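Local coordinates for protein aminoglycoside N(3)-acetyltransferase (Streptomyces griseus, PDB 7LAP) that probably transfers an acetyl group from acetyl-CoA to the 3-amino group of aminoglycoside antibiotics, a reaction that confers resistance, at residues Q59-I62 / D63-D67. Sequence-based numbering, arbitrary orientation. Where two conformers were deposited one is given.
Sequences QTVI and DALLD
V61 and L65, one turn apart on helix 58-69, lie side by side and point the same way, with V61 CG1 4.0 Å from L65 CD1. CG1 is the methyl that does the touching because it stands anti to the backbone N (chi1 176°), which sets it beside the carbonyl carbon, on the side where L65 CD1 lies. L65 also leans on the backbone, its CG 3.4 Å from V61 O. The next pair repeats the arrangement: I62 CG2 meets L66 CD1 at 3.9 Å, again from a methyl anti to its own N, and L66 CG rests 3.3 Å from I62 O. V61, I62 and L65, with A64, form the tightly packed, buried part, where L65 reaches L75 of strand 74-78 and L31 of helix 24-34, and I62 meets L121 and A124 of helix 120-126; L66 is partly exposed, although it still reaches L75. The motif is a regular alpha-helix, lying in sequence between the parallel neighbouring strands 41-46 and 74-78 of the mixed sheet. Its i to i+4 bonds run from the N of D63, A64, L65 and L66 to the O of Q59, T60, V61 and I62; the one from L66 N to I62 O is 2.9 Å long. A64 adds a small buried methyl, CB 3.4 Å from T60 O and in touch with I27. The looser side is polar and partly exposed: D63 CG turns back beside its own N (chi1 -79°), and the carboxylate forms a salt bridge from OD1 to R128. One turn on, D67 OD2 pairs with R24, tying this face to helix 24-34.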
ATOM      1  N   GLN B  59     -10.369  -1.773   5.687  1.00 36.95           N
ATOM      2  CA  GLN B  59     -10.767  -2.816   6.633  0.50 36.01           C
ATOM      3  C   GLN B  59     -12.281  -2.833   6.829  1.00 38.32           C
ATOM      4  O   GLN B  59     -12.889  -3.910   6.997  1.00 36.71           O
ATOM      5  CB  GLN B  59     -10.058  -2.604   7.978  0.50 36.53           C
ATOM      6  CG  GLN B  59      -8.531  -2.791   7.964  0.50 34.64           C
ATOM      7  CD  GLN B  59      -8.104  -4.168   7.423  0.50 35.66           C
ATOM      8  OE1 GLN B  59      -7.255  -4.266   6.531  0.50 36.14           O
ATOM      9  NE2 GLN B  59      -8.701  -5.233   7.970  0.50 30.33           N
ATOM     10  N   THR B  60     -12.908  -1.652   6.810  1.00 35.97           N
ATOM     11  CA  THR B  60     -14.350  -1.563   7.014  1.00 35.36           C
ATOM     12  C   THR B  60     -15.118  -2.103   5.814  1.00 33.54           C
ATOM     13  O   THR B  60     -16.130  -2.801   5.983  1.00 35.72           O
ATOM     14  CB  THR B  60     -14.697  -0.115   7.313  1.00 37.19           C
ATOM     15  OG1 THR B  60     -14.214   0.183   8.631  1.00 38.28           O
ATOM     16  CG2 THR B  60     -16.203   0.136   7.220  1.00 37.00           C
ATOM     17  N   VAL B  61     -14.645  -1.812   4.599  1.00 32.71           N
ATOM     18  CA  VAL B  61     -15.271  -2.382   3.409  1.00 31.73           C
ATOM     19  C   VAL B  61     -15.185  -3.901   3.442  1.00 34.65           C
ATOM     20  O   VAL B  61     -16.176  -4.599   3.194  1.00 36.10           O
ATOM     21  CB  VAL B  61     -14.639  -1.796   2.133  1.00 35.94           C
ATOM     22  CG1 VAL B  61     -15.230  -2.468   0.874  1.00 32.17           C
ATOM     23  CG2 VAL B  61     -14.867  -0.253   2.081  1.00 37.31           C
ATOM     24  N   ILE B  62     -14.016  -4.443   3.789  1.00 32.93           N
ATOM     25  CA  ILE B  62     -13.851  -5.902   3.804  1.00 32.60           C
ATOM     26  C   ILE B  62     -14.749  -6.546   4.859  1.00 34.62           C
ATOM     27  O   ILE B  62     -15.433  -7.541   4.600  1.00 35.64           O
ATOM     28  CB  ILE B  62     -12.381  -6.264   4.039  1.00 31.96           C
ATOM     29  CG1 ILE B  62     -11.550  -5.907   2.813  1.00 31.92           C
ATOM     30  CG2 ILE B  62     -12.238  -7.774   4.426  1.00 31.02           C
ATOM     31  CD1 ILE B  62     -10.013  -5.833   3.159  1.00 34.87           C
ATOM     32  N   ASP B  63     -14.798  -5.966   6.053  1.00 33.97           N
ATOM     33  CA  ASP B  63     -15.626  -6.563   7.094  1.00 36.96           C
ATOM     34  C   ASP B  63     -17.120  -6.455   6.798  1.00 37.36           C
ATOM     35  O   ASP B  63     -17.886  -7.354   7.169  1.00 39.50           O
ATOM     36  CB  ASP B  63     -15.269  -5.931   8.426  1.00 43.57           C
ATOM     37  CG  ASP B  63     -13.950  -6.533   9.014  1.00 51.19           C
ATOM     38  OD1 ASP B  63     -13.759  -7.778   8.935  1.00 55.00           O
ATOM     39  OD2 ASP B  63     -13.116  -5.771   9.539  1.00 55.98           O
ATOM     40  N   ALA B  64     -17.554  -5.393   6.111  1.00 32.83           N
ATOM     41  CA  ALA B  64     -18.949  -5.329   5.676  1.00 34.35           C
ATOM     42  C   ALA B  64     -19.256  -6.429   4.657  1.00 36.01           C
ATOM     43  O   ALA B  64     -20.318  -7.061   4.710  1.00 34.18           O
ATOM     44  CB  ALA B  64     -19.259  -3.938   5.087  1.00 29.63           C
ATOM     45  N   LEU B  65     -18.357  -6.639   3.699  1.00 32.29           N
ATOM     46  CA  LEU B  65     -18.541  -7.712   2.727  1.00 35.29           C
ATOM     47  C   LEU B  65     -18.614  -9.075   3.419  1.00 37.73           C
ATOM     48  O   LEU B  65     -19.429  -9.921   3.045  1.00 38.72           O
ATOM     49  CB  LEU B  65     -17.399  -7.696   1.699  1.00 33.61           C
ATOM     50  CG  LEU B  65     -17.499  -6.554   0.683  1.00 35.86           C
ATOM     51  CD1 LEU B  65     -16.160  -6.278  -0.045  1.00 37.73           C
ATOM     52  CD2 LEU B  65     -18.615  -6.854  -0.349  1.00 34.54           C
ATOM     53  N   LEU B  66     -17.737  -9.316   4.409  1.00 35.44           N
ATOM     54  CA  LEU B  66     -17.775 -10.558   5.175  1.00 37.33           C
ATOM     55  C   LEU B  66     -19.061 -10.682   5.974  1.00 40.61           C
ATOM     56  O   LEU B  66     -19.562 -11.800   6.168  1.00 40.85           O
ATOM     57  CB  LEU B  66     -16.569 -10.632   6.116  1.00 37.80           C
ATOM     58  CG  LEU B  66     -15.225 -10.737   5.369  1.00 37.73           C
ATOM     59  CD1 LEU B  66     -14.046 -10.607   6.332  1.00 38.83           C
ATOM     60  CD2 LEU B  66     -15.132 -12.055   4.579  1.00 40.59           C
ATOM     61  N   ASP B  67     -19.573  -9.562   6.491  1.00 38.04           N
ATOM     62  CA  ASP B  67     -20.853  -9.605   7.190  1.00 43.62           C
ATOM     63  C   ASP B  67     -21.964 -10.097   6.272  1.00 45.38           C
ATOM     64  O   ASP B  67     -22.841 -10.844   6.708  1.00 44.17           O
ATOM     65  CB  ASP B  67     -21.222  -8.228   7.739  1.00 39.59           C
ATOM     66  CG  ASP B  67     -20.287  -7.753   8.881  1.00 44.11           C
ATOM     67  OD1 ASP B  67     -19.557  -8.560   9.485  1.00 45.63           O
ATOM     68  OD2 ASP B  67     -20.261  -6.530   9.158  1.00 47.87           O
TER